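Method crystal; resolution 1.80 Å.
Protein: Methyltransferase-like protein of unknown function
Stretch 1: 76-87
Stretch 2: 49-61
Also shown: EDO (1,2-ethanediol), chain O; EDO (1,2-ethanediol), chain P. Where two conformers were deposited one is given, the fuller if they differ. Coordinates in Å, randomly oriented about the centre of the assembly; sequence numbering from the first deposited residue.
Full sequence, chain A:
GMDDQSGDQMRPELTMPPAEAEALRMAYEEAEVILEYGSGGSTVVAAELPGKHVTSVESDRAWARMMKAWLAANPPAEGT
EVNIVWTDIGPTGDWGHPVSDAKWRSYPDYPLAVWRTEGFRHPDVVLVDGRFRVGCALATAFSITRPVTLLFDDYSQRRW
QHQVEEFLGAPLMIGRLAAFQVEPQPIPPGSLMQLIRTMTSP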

# COMPACT_ATOMS: atom_id res chain seq x y z
N PRO A 76 10.28 1.04 -34.96
CA PRO A 76 9.80 -0.33 -34.75
C PRO A 76 9.30 -0.97 -36.03
O PRO A 76 8.92 -0.28 -37.00
CB PRO A 76 8.65 -0.15 -33.78
CG PRO A 76 8.95 1.12 -33.07
CD PRO A 76 9.54 2.00 -34.13
N ALA A 77 9.34 -2.30 -36.02
CA ALA A 77 8.79 -3.14 -37.11
C ALA A 77 7.34 -2.83 -37.37
O ALA A 77 6.65 -2.21 -36.59
CB ALA A 77 8.96 -4.63 -36.79
N GLU A 78 6.89 -3.31 -38.52
CA GLU A 78 5.54 -2.95 -39.00
C GLU A 78 4.49 -3.35 -37.96
O GLU A 78 4.53 -4.45 -37.41
CB GLU A 78 5.24 -3.58 -40.36
CG GLU A 78 3.91 -3.13 -40.95
N GLY A 79 3.60 -2.42 -37.69
CA GLY A 79 2.47 -2.67 -36.81
C GLY A 79 2.80 -2.61 -35.34
O GLY A 79 1.94 -2.80 -34.50
N THR A 80 4.05 -2.31 -35.03
CA THR A 80 4.50 -2.27 -33.64
C THR A 80 4.65 -0.85 -33.12
O THR A 80 5.12 0.03 -33.82
CB THR A 80 5.82 -3.05 -33.49
OG1 THR A 80 5.53 -4.44 -33.68
CG2 THR A 80 6.47 -2.83 -32.11
N GLU A 81 4.19 -0.66 -31.89
CA GLU A 81 4.22 0.65 -31.21
C GLU A 81 4.99 0.47 -29.89
O GLU A 81 4.76 -0.48 -29.18
CB GLU A 81 2.79 1.12 -30.94
CG GLU A 81 2.68 2.37 -30.08
CD GLU A 81 1.24 2.75 -29.74
OE1 GLU A 81 0.34 2.51 -30.58
OE2 GLU A 81 1.01 3.30 -28.63
N VAL A 82 5.90 1.37 -29.61
CA VAL A 82 6.70 1.29 -28.40
C VAL A 82 6.60 2.58 -27.62
O VAL A 82 6.94 3.65 -28.13
CB VAL A 82 8.17 0.98 -28.74
CG1 VAL A 82 9.02 0.93 -27.45
CG2 VAL A 82 8.26 -0.32 -29.52
N ASN A 83 6.11 2.48 -26.39
CA ASN A 83 5.97 3.66 -25.53
C ASN A 83 6.87 3.57 -24.31
O ASN A 83 6.64 2.79 -23.41
CB ASN A 83 4.51 3.86 -25.08
CG ASN A 83 3.56 3.97 -26.25
OD1 ASN A 83 2.59 3.22 -26.34
ND2 ASN A 83 3.86 4.85 -27.18
N ILE A 84 7.86 4.43 -24.30
CA ILE A 84 8.81 4.53 -23.19
C ILE A 84 8.22 5.53 -22.21
O ILE A 84 7.96 6.67 -22.56
CB ILE A 84 10.20 5.06 -23.63
CG1 ILE A 84 10.82 4.18 -24.73
CG2 ILE A 84 11.13 5.21 -22.39
CD1 ILE A 84 11.06 2.74 -24.31
N VAL A 85 7.98 5.08 -20.98
CA VAL A 85 7.28 5.89 -19.96
C VAL A 85 8.19 6.21 -18.79
O VAL A 85 8.37 5.41 -17.90
CB VAL A 85 5.97 5.19 -19.46
CG1 VAL A 85 5.19 6.14 -18.51
CG2 VAL A 85 5.07 4.75 -20.62
N TRP A 86 8.79 7.40 -18.84
CA TRP A 86 9.56 7.94 -17.71
C TRP A 86 8.59 8.12 -16.55
O TRP A 86 7.58 8.78 -16.65
CB TRP A 86 10.33 9.23 -18.04
CG TRP A 86 10.98 9.71 -16.82
CD1 TRP A 86 11.87 9.02 -16.02
CD2 TRP A 86 10.72 10.94 -16.15
NE1 TRP A 86 12.19 9.76 -14.92
CE2 TRP A 86 11.51 10.95 -14.97
CE3 TRP A 86 9.88 12.02 -16.40
CZ2 TRP A 86 11.49 12.00 -14.08
CZ3 TRP A 86 9.90 13.06 -15.54
CH2 TRP A 86 10.71 13.06 -14.41
N THR A 87 8.91 7.43 -15.46
CA THR A 87 8.13 7.44 -14.23
C THR A 87 9.01 7.96 -13.11
O THR A 87 9.95 7.34 -12.70
CB THR A 87 7.59 6.02 -13.99
OG1 THR A 87 6.93 5.59 -15.19
CG2 THR A 87 6.60 5.97 -12.82
C1 EDO O . -0.75 2.58 -23.33
O1 EDO O . -0.80 1.15 -23.55
C2 EDO O . 0.64 3.01 -22.85
O2 EDO O . 1.66 2.40 -23.66
C1 EDO P . 23.31 6.88 -18.36
O1 EDO P . 23.11 5.90 -19.38
C2 EDO P . 22.14 6.82 -17.39
O2 EDO P . 21.46 8.08 -17.40
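Stretch 2 49-61: LPGKHVTSVESDR

Stretch 2 runs alongside stretch 1 as a parallel β partner: the axes of strands 53-58 and 81-86 approach to 4.7 Å, their N-to-C directions differ by 12°, and the register pairs His53 with Glu81 through Glu58 with Trp86.

Before the strand, Leu49 and Pro50 are extended (phi/psi -97/138 and -78/154). Leu49 points its CB away but offers its O to Thr80 OG1 at 2.5 Å, while Pro50 CB lies 4.3 Å from Ala77 CB. Gly51 has positive phi (71/27), and its N donates to Glu78 O (3.0 Å, 146°) within the type II turn Ala77-Thr80. Lys52 N then donates to Thr80 OG1 (2.8 Å, 173°), so that one hydroxyl both gives and receives a hydrogen bond. Lys52 O accepts from Glu81 N at 3.0 Å, starting the ladder.

From His53 to Glu58 phi stays between -141 and -86 and psi between 117 and 131. The even-numbered residues carry the inter-strand bonds: Val54 N to Glu81 O 2.9 Å, Val54 O to Asn83 N 2.8 Å, Ser56 N to Asn83 O 3.0 Å, Ser56 O to Val85 N 2.8 Å, Glu58 N to Val85 O 2.9 Å and Glu58 O to Thr87 N 2.8 Å. His53, Thr55 and Val57 share a sheet face with Glu81, Asn83 and Val85; there Thr55 CG2 meets Val85 CG2 at 3.7 Å, and His53 NE2 donates to ethanediol O1 (chain O) at 2.8 Å. On the other face Val54 CB packs 4.0 Å from Val82 CG2, and Ser56 CB 3.9 Å from Ile84 CD1.

Past the strand, Ser59 (-89/-22) leaves the extended conformation; its O accepts from Trp86 NE1 at 3.0 Å. Asp60 points away and N-caps the following helix. Arg61, helical at -58/-43, lays its guanidinium flat on Trp86, centres 4.4 Å apart and planes at 10°.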

# COMPACT_ATOMS: atom_id res chain seq x y z
N LEU A 49 10.11 -6.89 -33.57
CA LEU A 49 9.07 -7.85 -33.90
C LEU A 49 7.81 -7.13 -34.38
O LEU A 49 7.41 -6.09 -33.84
CB LEU A 49 8.75 -8.76 -32.71
CG LEU A 49 9.89 -9.65 -32.17
CD1 LEU A 49 9.51 -10.27 -30.81
CD2 LEU A 49 10.24 -10.71 -33.17
N PRO A 50 7.18 -7.67 -35.43
CA PRO A 50 5.98 -6.99 -35.91
C PRO A 50 4.75 -7.26 -35.07
O PRO A 50 4.65 -8.27 -34.40
CB PRO A 50 5.79 -7.53 -37.31
CG PRO A 50 6.44 -8.89 -37.28
CD PRO A 50 7.62 -8.73 -36.35
N GLY A 51 3.85 -6.31 -35.11
CA GLY A 51 2.51 -6.46 -34.54
C GLY A 51 2.46 -6.47 -33.02
O GLY A 51 1.55 -7.03 -32.44
N LYS A 52 3.42 -5.82 -32.38
CA LYS A 52 3.45 -5.72 -30.90
C LYS A 52 3.04 -4.37 -30.33
O LYS A 52 3.22 -3.33 -30.94
CB LYS A 52 4.84 -6.01 -30.36
CG LYS A 52 5.53 -7.24 -30.89
CD LYS A 52 4.78 -8.53 -30.64
CE LYS A 52 5.61 -9.70 -31.11
NZ LYS A 52 4.84 -10.96 -31.18
N HIS A 53 2.48 -4.40 -29.13
CA HIS A 53 2.23 -3.20 -28.39
C HIS A 53 3.09 -3.27 -27.13
O HIS A 53 2.92 -4.17 -26.33
CB HIS A 53 0.76 -3.09 -28.00
CG HIS A 53 0.44 -1.85 -27.22
ND1 HIS A 53 -0.08 -0.71 -27.80
CD2 HIS A 53 0.60 -1.56 -25.90
CE1 HIS A 53 -0.24 0.22 -26.87
NE2 HIS A 53 0.16 -0.28 -25.71
N VAL A 54 4.02 -2.32 -27.02
CA VAL A 54 5.07 -2.33 -26.01
C VAL A 54 5.06 -1.08 -25.17
O VAL A 54 4.97 0.03 -25.66
CB VAL A 54 6.47 -2.51 -26.66
CG1 VAL A 54 7.50 -2.81 -25.56
CG2 VAL A 54 6.41 -3.59 -27.74
N THR A 55 5.11 -1.30 -23.85
CA THR A 55 5.19 -0.24 -22.87
C THR A 55 6.31 -0.58 -21.92
O THR A 55 6.41 -1.71 -21.44
CB THR A 55 3.85 -0.03 -22.06
OG1 THR A 55 2.76 0.08 -22.96
CG2 THR A 55 3.93 1.25 -21.21
N SER A 56 7.19 0.38 -21.73
CA SER A 56 8.36 0.20 -20.88
C SER A 56 8.45 1.33 -19.87
O SER A 56 8.57 2.49 -20.21
CB SER A 56 9.65 0.16 -21.73
OG SER A 56 9.51 -0.78 -22.81
N VAL A 57 8.36 0.94 -18.61
CA VAL A 57 8.40 1.85 -17.48
C VAL A 57 9.85 2.08 -17.12
O VAL A 57 10.65 1.17 -16.94
CB VAL A 57 7.59 1.25 -16.24
CG1 VAL A 57 7.79 2.13 -14.94
CG2 VAL A 57 6.12 1.03 -16.61
N GLU A 58 10.22 3.34 -17.01
CA GLU A 58 11.63 3.67 -16.82
C GLU A 58 11.82 4.83 -15.82
O GLU A 58 11.22 5.87 -15.98
CB GLU A 58 12.22 4.08 -18.19
CG GLU A 58 13.69 4.51 -18.19
CD GLU A 58 14.61 3.45 -17.57
OE1 GLU A 58 14.60 2.32 -18.08
OE2 GLU A 58 15.26 3.75 -16.54
N SER A 59 12.70 4.62 -14.84
CA SER A 59 12.94 5.61 -13.78
C SER A 59 14.03 6.65 -14.13
O SER A 59 14.04 7.75 -13.57
CB SER A 59 13.32 4.91 -12.45
OG SER A 59 14.43 4.05 -12.62
N ASP A 60 14.93 6.31 -15.06
CA ASP A 60 16.08 7.17 -15.43
C ASP A 60 15.65 8.03 -16.60
O ASP A 60 15.53 7.56 -17.72
CB ASP A 60 17.29 6.28 -15.76
CG ASP A 60 18.56 7.06 -16.11
OD1 ASP A 60 18.51 8.20 -16.60
OD2 ASP A 60 19.64 6.49 -15.91
N ARG A 61 15.39 9.30 -16.33
CA ARG A 61 14.88 10.20 -17.35
C ARG A 61 15.83 10.30 -18.56
O ARG A 61 15.40 10.32 -19.73
CB ARG A 61 14.65 11.59 -16.77
CG ARG A 61 14.02 12.53 -17.78
CD ARG A 61 13.56 13.86 -17.20
NE ARG A 61 12.52 14.44 -18.04
CZ ARG A 61 11.82 15.52 -17.71
NH1 ARG A 61 12.06 16.15 -16.57
NH2 ARG A 61 10.88 15.97 -18.53
O HOH W 1 -0.74 -0.44 -30.47